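Local coordinates for protein peroxiredoxin (Akkermansia muciniphila, PDB 6KHX) that probably reduces hydrogen peroxide and organic hydroperoxides through redox-active cysteines, as a typical 2-Cys peroxiredoxin of the thioredoxin-fold AhpC/TSA family, at residues S26-Q29 / F30-K33; E52-G55 / F56-L60; G61-K65 / R66-V70; V169-A172 / L173-F176; V182-L185 / G186-K189. All coordinates share one frame; numbering follows the deposited sequence.

Interaction 1: residues S26-Q29 / F30-K33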
loop_
_atom_site.group_PDB
_atom_site.type_symbol
_atom_site.label_atom_id
_atom_site.label_comp_id
_atom_site.label_asym_id
_atom_site.label_seq_id
_atom_site.Cartn_x
_atom_site.Cartn_y
_atom_site.Cartn_z
ATOM N N SER B 26 27.751 24.685 18.223
ATOM C CA SER B 26 27.603 24.141 16.881
ATOM C C SER B 26 28.902 24.382 16.131
ATOM O O SER B 26 29.656 25.307 16.442
ATOM C CB SER B 26 26.425 24.787 16.142
ATOM O OG SER B 26 26.370 24.365 14.794
ATOM N N LEU B 27 29.135 23.573 15.103
ATOM C CA LEU B 27 30.305 23.799 14.265
ATOM C C LEU B 27 30.078 24.891 13.226
ATOM O O LEU B 27 31.001 25.195 12.464
ATOM C CB LEU B 27 30.729 22.493 13.579
ATOM C CG LEU B 27 31.080 21.329 14.516
ATOM C CD1 LEU B 27 31.660 20.148 13.744
ATOM C CD2 LEU B 27 32.030 21.771 15.626
ATOM N N ASP B 28 28.880 25.485 13.187
ATOM C CA ASP B 28 28.621 26.613 12.295
ATOM C C ASP B 28 29.642 27.722 12.499
ATOM O O ASP B 28 30.116 28.329 11.530
ATOM C CB ASP B 28 27.207 27.148 12.527
ATOM C CG ASP B 28 26.136 26.249 11.942
ATOM O OD1 ASP B 28 26.483 25.301 11.201
ATOM O OD2 ASP B 28 24.943 26.482 12.239
ATOM N N GLN B 29 29.994 27.995 13.762
ATOM C CA GLN B 29 30.897 29.092 14.089
ATOM C C GLN B 29 32.229 28.985 13.359
ATOM O O GLN B 29 32.892 30.003 13.136
ATOM C CB GLN B 29 31.134 29.134 15.597
ATOM C CG GLN B 29 31.723 27.854 16.149
ATOM C CD GLN B 29 31.804 27.862 17.651
ATOM O OE1 GLN B 29 32.562 28.636 18.241
ATOM N NE2 GLN B 29 31.002 27.020 18.289
ATOM N N PHE B 30 32.647 27.774 12.991
ATOM C CA PHE B 30 33.946 27.592 12.358
ATOM C C PHE B 30 33.895 27.685 10.844
ATOM O O PHE B 30 34.954 27.804 10.215
ATOM C CB PHE B 30 34.557 26.240 12.757
ATOM C CG PHE B 30 34.642 26.035 14.238
ATOM C CD1 PHE B 30 35.440 26.859 15.016
ATOM C CD2 PHE B 30 33.917 25.028 14.856
ATOM C CE1 PHE B 30 35.516 26.682 16.388
ATOM C CE2 PHE B 30 33.986 24.843 16.222
ATOM C CZ PHE B 30 34.787 25.672 16.993
ATOM N N LYS B 31 32.704 27.646 10.245
ATOM C CA LYS B 31 32.610 27.671 8.792
ATOM C C LYS B 31 33.236 28.945 8.246
ATOM O O LYS B 31 32.946 30.049 8.718
ATOM C CB LYS B 31 31.157 27.558 8.339
ATOM C CG LYS B 31 30.577 26.157 8.414
ATOM C CD LYS B 31 29.373 26.025 7.485
ATOM C CE LYS B 31 28.450 24.903 7.938
ATOM N NZ LYS B 31 27.216 24.842 7.117
ATOM N N GLY B 32 34.127 28.782 7.272
ATOM C CA GLY B 32 34.840 29.895 6.703
ATOM C C GLY B 32 35.980 30.419 7.546
ATOM O O GLY B 32 36.688 31.326 7.096
ATOM N N LYS B 33 36.191 29.879 8.746
ATOM C CA LYS B 33 37.203 30.397 9.659
ATOM C C LYS B 33 38.228 29.351 10.067
ATOM O O LYS B 33 39.432 29.625 10.019
ATOM C CB LYS B 33 36.540 30.978 10.917
ATOM C CG LYS B 33 35.470 32.023 10.655
ATOM C CD LYS B 33 34.943 32.580 11.967
ATOM C CE LYS B 33 33.823 33.580 11.756
ATOM N NZ LYS B 33 33.229 33.992 13.063
#
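Gln29 and Phe30 point the same way from neighbouring backbone positions, and the amide of the first lies flat on the ring of the second, their planes 7° apart. They sit on a 3-10 turn that opens with an ST turn at Ser26, in the loop between strands 24-25 and 35-40. Gln29 CG stands 3.6 Å from the centroid of the Phe30 ring and almost on its normal, which makes this a CH-pi contact over the face. That overlap follows from a chi1 of 59°, which sets CG of Gln29 between its own backbone N and carbonyl carbon, with the rest of the chain extended across the ring. The far end is fixed too: Gln29 NE2 donates to Ser26 O (2.9 Å), an acceptor lying almost in the amide plane. Leu27 comes to the ring from another direction, its CD2 meeting CE2 of Phe30 at the edge, 3.7 Å away. Beyond these segments Leu27 and Phe30 both rest on Val36, and Phe30 also on Ala69, while Ser26 OG is bonded to Phe11 O. Replacing Phe30 by alanine removes the ring, and would probably leave Gln29 CG without its aromatic face and a gap beside Leu27 CD2. The turn itself is closed by Phe30 N to Leu27 O (3.1 Å) and Lys31 N to Asp28 O (3.0 Å). Asp28 and Lys31 run alongside each other on the exposed flank, but Asp28 OD1 and Lys31 NZ remain 4.2 Å apart, longer than a salt bridge.

Interaction 2: residues E52-G55 / F56-L60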
loop_
_atom_site.group_PDB
_atom_site.type_symbol
_atom_site.label_atom_id
_atom_site.label_comp_id
_atom_site.label_asym_id
_atom_site.label_seq_id
_atom_site.Cartn_x
_atom_site.Cartn_y
_atom_site.Cartn_z
ATOM N N GLU B 52 43.004 10.206 25.626
ATOM C CA GLU B 52 42.832 10.891 24.347
ATOM C C GLU B 52 42.486 12.363 24.553
ATOM O O GLU B 52 43.048 13.242 23.883
ATOM C CB GLU B 52 41.762 10.182 23.515
ATOM C CG GLU B 52 42.107 8.726 23.223
ATOM C CD GLU B 52 41.125 8.053 22.281
ATOM O OE1 GLU B 52 41.520 7.729 21.139
ATOM O OE2 GLU B 52 39.958 7.858 22.683
ATOM N N LEU B 53 41.587 12.657 25.495
ATOM C CA LEU B 53 41.195 14.045 25.725
ATOM C C LEU B 53 42.369 14.882 26.231
ATOM O O LEU B 53 42.605 16.004 25.757
ATOM C CB LEU B 53 40.019 14.101 26.702
ATOM C CG LEU B 53 38.645 13.737 26.123
ATOM C CD1 LEU B 53 37.768 12.991 27.127
ATOM C CD2 LEU B 53 37.932 14.988 25.624
ATOM N N ILE B 54 43.124 14.345 27.194
ATOM C CA ILE B 54 44.271 15.064 27.738
ATOM C C ILE B 54 45.349 15.244 26.676
ATOM O O ILE B 54 45.946 16.321 26.562
ATOM C CB ILE B 54 44.809 14.347 28.987
ATOM C CG1 ILE B 54 43.800 14.467 30.126
ATOM C CG2 ILE B 54 46.138 14.950 29.408
ATOM C CD1 ILE B 54 44.055 13.515 31.267
ATOM N N GLY B 55 45.618 14.205 25.880
ATOM C CA GLY B 55 46.608 14.344 24.830
ATOM C C GLY B 55 46.231 15.404 23.812
ATOM O O GLY B 55 47.082 16.181 23.369
ATOM N N PHE B 56 44.947 15.469 23.440
ATOM C CA PHE B 56 44.504 16.542 22.552
ATOM C C PHE B 56 44.695 17.905 23.204
ATOM O O PHE B 56 45.001 18.892 22.522
ATOM C CB PHE B 56 43.041 16.342 22.146
ATOM C CG PHE B 56 42.868 15.578 20.860
ATOM C CD1 PHE B 56 43.200 16.155 19.646
ATOM C CD2 PHE B 56 42.343 14.296 20.865
ATOM C CE1 PHE B 56 43.043 15.454 18.464
ATOM C CE2 PHE B 56 42.178 13.598 19.688
ATOM C CZ PHE B 56 42.527 14.179 18.485
ATOM N N GLN B 57 44.497 17.988 24.523
ATOM C CA GLN B 57 44.788 19.240 25.220
ATOM C C GLN B 57 46.268 19.600 25.121
ATOM O O GLN B 57 46.617 20.771 24.929
ATOM C CB GLN B 57 44.360 19.147 26.680
ATOM C CG GLN B 57 44.657 20.398 27.488
ATOM C CD GLN B 57 43.888 21.617 27.006
ATOM O OE1 GLN B 57 42.714 21.525 26.644
ATOM N NE2 GLN B 57 44.542 22.771 27.019
ATOM N N GLU B 58 47.156 18.607 25.262
ATOM C CA GLU B 58 48.591 18.887 25.243
ATOM C C GLU B 58 49.054 19.357 23.871
ATOM O O GLU B 58 49.990 20.160 23.773
ATOM C CB GLU B 58 49.396 17.642 25.645
ATOM C CG GLU B 58 48.964 16.918 26.924
ATOM C CD GLU B 58 49.273 17.678 28.207
ATOM O OE1 GLU B 58 49.488 18.907 28.157
ATOM O OE2 GLU B 58 49.300 17.035 29.281
ATOM N N ALA B 59 48.426 18.858 22.809
ATOM C CA ALA B 59 48.763 19.220 21.442
ATOM C C ALA B 59 47.922 20.378 20.913
ATOM O O ALA B 59 47.929 20.635 19.706
ATOM C CB ALA B 59 48.611 17.999 20.527
ATOM N N LEU B 60 47.192 21.076 21.785
ATOM C CA LEU B 60 46.262 22.091 21.307
ATOM C C LEU B 60 46.978 23.186 20.528
ATOM O O LEU B 60 46.422 23.723 19.565
ATOM C CB LEU B 60 45.487 22.693 22.478
ATOM C CG LEU B 60 44.219 23.460 22.101
ATOM C CD1 LEU B 60 43.341 22.619 21.187
ATOM C CD2 LEU B 60 43.457 23.892 23.344
#
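Ile54 O receives the N-H of Glu58 at 2.9 Å, with the donor in the carbonyl plane. The same i to i+4 pattern joins Phe56 N to Glu52 O at 3.0 Å and continues through Gln57 and Ala59, so the contact spans successive turns of helix 48-58. In this family the helix at this place carries the peroxidatic cysteine near its start. The Ile54 and Glu58 side chains lie alongside each other, and Ile54 CG2 meets Glu58 OE2 at 3.8 Å. In Glu58, chi1 (-50°) sets CG beside Ile54 O, and the bend at chi2 carries the carboxylate alongside Ile54 CG2, where it also forms a salt bridge with Arg89. Phe56 turns toward another flank: Glu52 O lies near the plane of its ring, at the edge, 3.3 Å from CD2. That ring stacks with Phe39 of strand 35-40, while the Glu52 carboxylate is bridged to Arg138 and Arg161. Ile54 also packs on Leu205 of the second subunit. Within the helix the binding is therefore almost wholly backbone hydrogen bonding, and the charged side-chain ends spend their bonding on arginines from other parts of the chain.

Interaction 3: residues G61-K65 / R66-V70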
loop_
_atom_site.group_PDB
_atom_site.type_symbol
_atom_site.label_atom_id
_atom_site.label_comp_id
_atom_site.label_asym_id
_atom_site.label_seq_id
_atom_site.Cartn_x
_atom_site.Cartn_y
_atom_site.Cartn_z
ATOM N N GLY B 61 48.213 23.515 20.911
ATOM C CA GLY B 61 48.945 24.544 20.191
ATOM C C GLY B 61 49.255 24.143 18.762
ATOM O O GLY B 61 49.201 24.972 17.848
ATOM N N GLU B 62 49.569 22.862 18.546
ATOM C CA GLU B 62 49.846 22.381 17.196
ATOM C C GLU B 62 48.634 22.533 16.283
ATOM O O GLU B 62 48.784 22.818 15.087
ATOM C CB GLU B 62 50.285 20.915 17.246
ATOM C CG GLU B 62 51.611 20.695 17.947
ATOM C CD GLU B 62 52.755 21.443 17.288
ATOM O OE1 GLU B 62 52.932 21.310 16.053
ATOM O OE2 GLU B 62 53.459 22.186 18.008
ATOM N N PHE B 63 47.425 22.365 16.826
ATOM C CA PHE B 63 46.230 22.564 16.014
ATOM C C PHE B 63 45.898 24.043 15.862
ATOM O O PHE B 63 45.462 24.468 14.787
ATOM C CB PHE B 63 45.053 21.795 16.610
ATOM C CG PHE B 63 45.202 20.303 16.519
ATOM C CD1 PHE B 63 44.971 19.643 15.320
ATOM C CD2 PHE B 63 45.585 19.560 17.622
ATOM C CE1 PHE B 63 45.112 18.269 15.224
ATOM C CE2 PHE B 63 45.729 18.183 17.532
ATOM C CZ PHE B 63 45.490 17.539 16.332
ATOM N N ASP B 64 46.118 24.842 16.914
ATOM C CA ASP B 64 45.909 26.285 16.802
ATOM C C ASP B 64 46.770 26.880 15.694
ATOM O O ASP B 64 46.295 27.717 14.917
ATOM C CB ASP B 64 46.198 26.984 18.135
ATOM C CG ASP B 64 45.189 26.633 19.218
ATOM O OD1 ASP B 64 44.027 26.318 18.879
ATOM O OD2 ASP B 64 45.553 26.674 20.414
ATOM N N LYS B 65 48.042 26.468 15.612
ATOM C CA LYS B 65 48.907 26.990 14.555
ATOM C C LYS B 65 48.359 26.677 13.169
ATOM O O LYS B 65 48.618 27.423 12.218
ATOM C CB LYS B 65 50.325 26.428 14.684
ATOM C CG LYS B 65 51.031 26.765 15.982
ATOM C CD LYS B 65 52.497 26.343 15.944
ATOM C CE LYS B 65 52.677 24.920 15.453
ATOM N NZ LYS B 65 54.112 24.525 15.496
ATOM N N ARG B 66 47.599 25.593 13.032
ATOM C CA ARG B 66 47.059 25.181 11.744
ATOM C C ARG B 66 45.604 25.589 11.534
ATOM O O ARG B 66 44.954 25.069 10.618
ATOM C CB ARG B 66 47.223 23.673 11.572
ATOM C CG ARG B 66 48.607 23.266 11.106
ATOM C CD ARG B 66 48.849 21.800 11.355
ATOM N NE ARG B 66 49.674 21.611 12.537
ATOM C CZ ARG B 66 50.903 21.110 12.517
ATOM N NH1 ARG B 66 51.444 20.715 11.371
ATOM N NH2 ARG B 66 51.582 20.988 13.650
ATOM N N ASP B 67 45.075 26.495 12.359
ATOM C CA ASP B 67 43.704 26.991 12.206
ATOM C C ASP B 67 42.694 25.852 12.308
ATOM O O ASP B 67 41.712 25.791 11.560
ATOM C CB ASP B 67 43.524 27.766 10.900
ATOM C CG ASP B 67 43.685 29.255 11.087
ATOM O OD1 ASP B 67 44.026 29.674 12.215
ATOM O OD2 ASP B 67 43.466 30.005 10.111
ATOM N N VAL B 68 42.949 24.935 13.234
ATOM C CA VAL B 68 42.113 23.765 13.451
ATOM C C VAL B 68 41.536 23.884 14.847
ATOM O O VAL B 68 42.277 24.065 15.819
ATOM C CB VAL B 68 42.896 22.453 13.291
ATOM C CG1 VAL B 68 42.016 21.278 13.670
ATOM C CG2 VAL B 68 43.411 22.308 11.870
ATOM N N ALA B 69 40.216 23.838 14.940
ATOM C CA ALA B 69 39.528 23.763 16.212
ATOM C C ALA B 69 39.365 22.297 16.578
ATOM O O ALA B 69 38.938 21.490 15.745
ATOM C CB ALA B 69 38.169 24.452 16.124
ATOM N N VAL B 70 39.722 21.949 17.810
ATOM C CA VAL B 70 39.581 20.586 18.306
ATOM C C VAL B 70 38.298 20.514 19.122
ATOM O O VAL B 70 38.092 21.319 20.042
ATOM C CB VAL B 70 40.802 20.171 19.142
ATOM C CG1 VAL B 70 40.581 18.805 19.763
ATOM C CG2 VAL B 70 42.038 20.178 18.283
#
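Arg66 holds Glu62 at two points: its NH2 forms a salt bridge with Glu62 OE1 (2.8 Å), and its NE donates to the backbone Glu62 O (3.0 Å). The second bond is nearly straight, 166° at the hydrogen, and its acceptor lies in the guanidinium plane. Bending of the Arg66 chain at chi3 (-102°) turns the group back over the last turn of helix 60-65, where carboxylate and guanidinium meet with their planes 60° apart. Lys65 NZ forms a second, longer salt bridge to the same carboxylate, with weak bonds to OE1 and OE2. The helix ends in a Schellman motif, with Asp67 at the C-prime position in positive phi. Its two defining bonds run from Val68 N to Phe63 O (3.0 Å) and from Asp67 N to Asp64 O (3.1 Å). Phe63 O takes Arg66 N as well, the two donors arriving from opposite faces of the carbonyl plane. The reversal brings strand 68-74 back along the helix, so that Val70 CG2 lies over one face of the Phe63 ring, 4.0 Å from the centroid, while Val68 CG1 approaches Phe63 CD1 at 3.8 Å. Farther out, helix 163-179 packs on one side of this corner, Ile167 touching Glu62, Phe63 and Arg66. From that helix Asp171 forms a salt bridge with Arg66 NH1, and Gln174 NE2 bonds to Arg66 O. A leucine in place of Arg66 would lose the guanidinium, and Glu62 OE1 would probably be left to the weak lysine contact, with Glu62 O and Asp171 without their arginine donor.

Interaction 4: residues V169-A172 / L173-F176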
loop_
_atom_site.group_PDB
_atom_site.type_symbol
_atom_site.label_atom_id
_atom_site.label_comp_id
_atom_site.label_asym_id
_atom_site.label_seq_id
_atom_site.Cartn_x
_atom_site.Cartn_y
_atom_site.Cartn_z
ATOM N N VAL B 169 47.225 14.260 8.574
ATOM C CA VAL B 169 46.127 14.417 7.628
ATOM C C VAL B 169 45.756 15.890 7.478
ATOM O O VAL B 169 45.438 16.352 6.375
ATOM C CB VAL B 169 44.924 13.558 8.063
ATOM C CG1 VAL B 169 43.777 13.742 7.104
ATOM C CG2 VAL B 169 45.312 12.092 8.104
ATOM N N VAL B 170 45.805 16.654 8.573
ATOM C CA VAL B 170 45.566 18.092 8.476
ATOM C C VAL B 170 46.579 18.736 7.537
ATOM O O VAL B 170 46.221 19.527 6.654
ATOM C CB VAL B 170 45.606 18.744 9.868
ATOM C CG1 VAL B 170 45.685 20.260 9.736
ATOM C CG2 VAL B 170 44.385 18.343 10.678
ATOM N N ASP B 171 47.861 18.406 7.717
ATOM C CA ASP B 171 48.896 18.983 6.867
ATOM C C ASP B 171 48.694 18.585 5.414
ATOM O O ASP B 171 48.898 19.400 4.510
ATOM C CB ASP B 171 50.288 18.580 7.359
ATOM C CG ASP B 171 50.699 19.324 8.621
ATOM O OD1 ASP B 171 50.166 20.433 8.866
ATOM O OD2 ASP B 171 51.561 18.809 9.365
ATOM N N ALA B 172 48.287 17.340 5.165
ATOM C CA ALA B 172 48.047 16.919 3.789
ATOM C C ALA B 172 46.883 17.691 3.168
ATOM O O ALA B 172 46.974 18.152 2.021
ATOM C CB ALA B 172 47.791 15.415 3.734
ATOM N N LEU B 173 45.782 17.845 3.908
ATOM C CA LEU B 173 44.645 18.589 3.375
ATOM C C LEU B 173 45.038 20.026 3.061
ATOM O O LEU B 173 44.720 20.550 1.984
ATOM C CB LEU B 173 43.474 18.561 4.357
ATOM C CG LEU B 173 42.332 19.503 3.948
ATOM C CD1 LEU B 173 41.728 19.044 2.639
ATOM C CD2 LEU B 173 41.255 19.634 5.021
ATOM N N GLN B 174 45.748 20.675 3.988
ATOM C CA GLN B 174 46.134 22.067 3.779
ATOM C C GLN B 174 47.126 22.199 2.629
ATOM O O GLN B 174 47.063 23.162 1.855
ATOM C CB GLN B 174 46.710 22.648 5.070
ATOM C CG GLN B 174 45.648 22.906 6.131
ATOM C CD GLN B 174 46.227 23.360 7.457
ATOM O OE1 GLN B 174 47.443 23.357 7.650
ATOM N NE2 GLN B 174 45.356 23.767 8.375
ATOM N N HIS B 175 48.035 21.234 2.480
ATOM C CA HIS B 175 48.962 21.277 1.357
ATOM C C HIS B 175 48.230 21.153 0.030
ATOM O O HIS B 175 48.515 21.897 -0.917
ATOM C CB HIS B 175 50.011 20.176 1.487
ATOM C CG HIS B 175 51.061 20.234 0.425
ATOM N ND1 HIS B 175 52.271 20.866 0.613
ATOM C CD2 HIS B 175 51.077 19.757 -0.841
ATOM C CE1 HIS B 175 52.990 20.771 -0.490
ATOM N NE2 HIS B 175 52.288 20.103 -1.389
ATOM N N PHE B 176 47.277 20.221 -0.063
ATOM C CA PHE B 176 46.522 20.094 -1.306
ATOM C C PHE B 176 45.720 21.359 -1.584
ATOM O O PHE B 176 45.599 21.790 -2.737
ATOM C CB PHE B 176 45.594 18.879 -1.255
ATOM C CG PHE B 176 44.650 18.799 -2.424
ATOM C CD1 PHE B 176 45.101 18.385 -3.664
ATOM C CD2 PHE B 176 43.320 19.154 -2.286
ATOM C CE1 PHE B 176 44.242 18.316 -4.745
ATOM C CE2 PHE B 176 42.450 19.088 -3.368
ATOM C CZ PHE B 176 42.914 18.670 -4.598
#
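Regular i to i+4 hydrogen bonding ties Val169, Val170, Asp171 and Ala172 to Leu173, Gln174, His175 and Phe176, with N to O distances such as 2.9 Å from Leu173 N to Val169 O. This is the middle of helix 163-179, which packs on strands 35-40, 138-143 and 149-155 of the thioredoxin-like sheet. The one broad side-chain contact along it is between Val170 and Gln174, which lie side by side and point the same way. Val170 CG1 lies alongside the Gln174 amide, 3.8 Å from Gln174 NE2 and 3.9 Å from its CD. Gln174 reaches that place with its chain extended beyond CG. Asp171 is turned away on the neighbouring flank: its OD1 stands 4.2 Å from Gln174 OE1, two acceptors that cannot bond, and its carboxylate and the amide are 49° apart. The polar ends of both Asp171 and Gln174 are taken up by Arg66. On the sheet side Val169, Val170 and Leu173 rest on Leu142. Beyond CB the His175 side chain leads away from 169-172; with CG anti to its backbone N (chi1 -175°), its ring swings toward Tyr179 and Trp187, and NE2 bonds to Glu181. Phe176, similarly turned, packs on Pro158 of the second subunit, where Leu159 of that subunit also reaches Ala172. What these two side chains keep of the first segment is a contact at the root: His175 CB lies 3.3 Å from Asp171 O and Phe176 CB 3.6 Å from Ala172 O.

Interaction 5: residues V182-L185 / G186-K189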
loop_
_atom_site.group_PDB
_atom_site.type_symbol
_atom_site.label_atom_id
_atom_site.label_comp_id
_atom_site.label_asym_id
_atom_site.label_seq_id
_atom_site.Cartn_x
_atom_site.Cartn_y
_atom_site.Cartn_z
ATOM N N VAL B 182 48.653 16.619 -4.890
ATOM C CA VAL B 182 48.109 15.523 -4.098
ATOM C C VAL B 182 49.231 14.928 -3.256
ATOM O O VAL B 182 50.402 14.921 -3.654
ATOM C CB VAL B 182 47.431 14.471 -5.001
ATOM C CG1 VAL B 182 46.252 15.095 -5.722
ATOM C CG2 VAL B 182 48.411 13.893 -6.003
ATOM N N CYS B 183 48.878 14.433 -2.071
ATOM C CA CYS B 183 49.876 13.967 -1.117
ATOM C C CYS B 183 49.998 12.455 -1.187
ATOM O O CYS B 183 49.003 11.749 -0.954
ATOM C CB CYS B 183 49.509 14.408 0.293
ATOM S SG CYS B 183 49.502 16.208 0.469
ATOM N N PRO B 184 51.173 11.917 -1.497
ATOM C CA PRO B 184 51.329 10.469 -1.650
ATOM C C PRO B 184 51.361 9.778 -0.292
ATOM O O PRO B 184 51.289 10.409 0.768
ATOM C CB PRO B 184 52.671 10.340 -2.369
ATOM C CG PRO B 184 53.431 11.529 -1.916
ATOM C CD PRO B 184 52.433 12.636 -1.746
ATOM N N LEU B 185 51.511 8.454 -0.349
ATOM C CA LEU B 185 51.533 7.638 0.857
ATOM C C LEU B 185 52.652 8.074 1.795
ATOM O O LEU B 185 53.784 8.315 1.368
ATOM C CB LEU B 185 51.707 6.170 0.479
ATOM C CG LEU B 185 51.760 5.175 1.635
ATOM C CD1 LEU B 185 50.371 4.837 2.128
ATOM C CD2 LEU B 185 52.477 3.929 1.183
ATOM N N GLY B 186 52.321 8.193 3.077
ATOM C CA GLY B 186 53.291 8.542 4.096
ATOM C C GLY B 186 53.808 9.959 4.035
ATOM O O GLY B 186 54.788 10.274 4.722
ATOM N N TRP B 187 53.158 10.834 3.270
ATOM C CA TRP B 187 53.638 12.199 3.117
ATOM C C TRP B 187 53.565 12.956 4.438
ATOM O O TRP B 187 52.603 12.826 5.202
ATOM C CB TRP B 187 52.828 12.920 2.041
ATOM C CG TRP B 187 53.245 14.345 1.835
ATOM C CD1 TRP B 187 54.167 14.811 0.941
ATOM C CD2 TRP B 187 52.735 15.493 2.523
ATOM N NE1 TRP B 187 54.273 16.179 1.042
ATOM C CE2 TRP B 187 53.403 16.622 2.002
ATOM C CE3 TRP B 187 51.782 15.677 3.530
ATOM C CZ2 TRP B 187 53.151 17.913 2.456
ATOM C CZ3 TRP B 187 51.533 16.962 3.985
ATOM C CH2 TRP B 187 52.217 18.064 3.448
ATOM N N HIS B 188 54.598 13.756 4.700
ATOM C CA HIS B 188 54.641 14.656 5.841
ATOM C C HIS B 188 55.005 16.050 5.356
ATOM O O HIS B 188 55.560 16.225 4.269
ATOM C CB HIS B 188 55.646 14.197 6.916
ATOM C CG HIS B 188 55.242 12.947 7.635
ATOM N ND1 HIS B 188 55.458 11.684 7.121
ATOM C CD2 HIS B 188 54.634 12.767 8.834
ATOM C CE1 HIS B 188 54.999 10.781 7.971
ATOM N NE2 HIS B 188 54.494 11.412 9.018
ATOM N N LYS B 189 54.673 17.042 6.176
ATOM C CA LYS B 189 54.953 18.423 5.818
ATOM C C LYS B 189 56.448 18.608 5.595
ATOM O O LYS B 189 57.271 18.161 6.400
ATOM C CB LYS B 189 54.442 19.368 6.906
ATOM C CG LYS B 189 54.407 20.832 6.492
ATOM C CD LYS B 189 53.642 21.670 7.511
ATOM C CE LYS B 189 53.500 23.115 7.058
ATOM N NZ LYS B 189 52.695 23.918 8.027
#
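Both faces of the Trp187 indole are occupied: Cys183 SG lies 3.8 Å above the ring plane on one, offset toward the rim, and the backbone N of Lys189 stands over the other. The sulfur is 3.9 Å from the centroid of the six-membered ring and 15° off its normal, a sulfur-aromatic contact. Pro184 CD comes in obliquely at the five-membered end, 3.8 Å from Trp187 CB, while NE1 at the edge donates to Glu191 O. The chain between sulfur and ring is a type II beta turn from Pro184 to Trp187, closed by Trp187 N to Pro184 O (3.2 Å). Gly186 takes the third position with a positive phi, a conformation that glycine tolerates best. Trp187 carries CG anti to its backbone N (chi1 179°), which sends the indole back to Cys183 instead of out past the turn. Val182-Cys183-Pro184 matches the Val-Cys-Pro motif of the resolving cysteine in typical 2-Cys peroxiredoxins, and Cys183 is probably that residue. Val182 packs on Val48 of the second subunit, consistent with a disulfide partner across the dimer. The turn is gripped by that subunit as well: Leu185 N bonds to Thr51 OG1 of the other chain, and the Leu185 side chain packs on its Gly55. From helix 163-179 of the same chain, Ala172 touches Cys183. Just past the turn, His188 ND1 makes a weak bond to Gly186 O, 2.9 Å long and with an angle of 119° at the hydrogen.

In the fold
Interaction 1 is a surface contact, interactions 2 and 3 are partly buried, and 4 and 5 are buried. Interactions 2 and 3 follow each other from helix 48-58 to strand 68-74 and share an apolar seam, Phe56 meeting Phe63 and Val70. Interaction 1 reaches that strand from outside, through Phe30 on Ala69. Interaction 4 supplies two further polar partners for Arg66, and it also packs against interaction 5, Ala172 and His175 touching Trp187. Chemistry varies with place: an amide-ring stack at the surface, a charge network at the helix end, mainly backbone bonds inside the two helices, and sulfur over indole in the C-terminal loop. Interactions 2, 4 and 5 touch the second subunit.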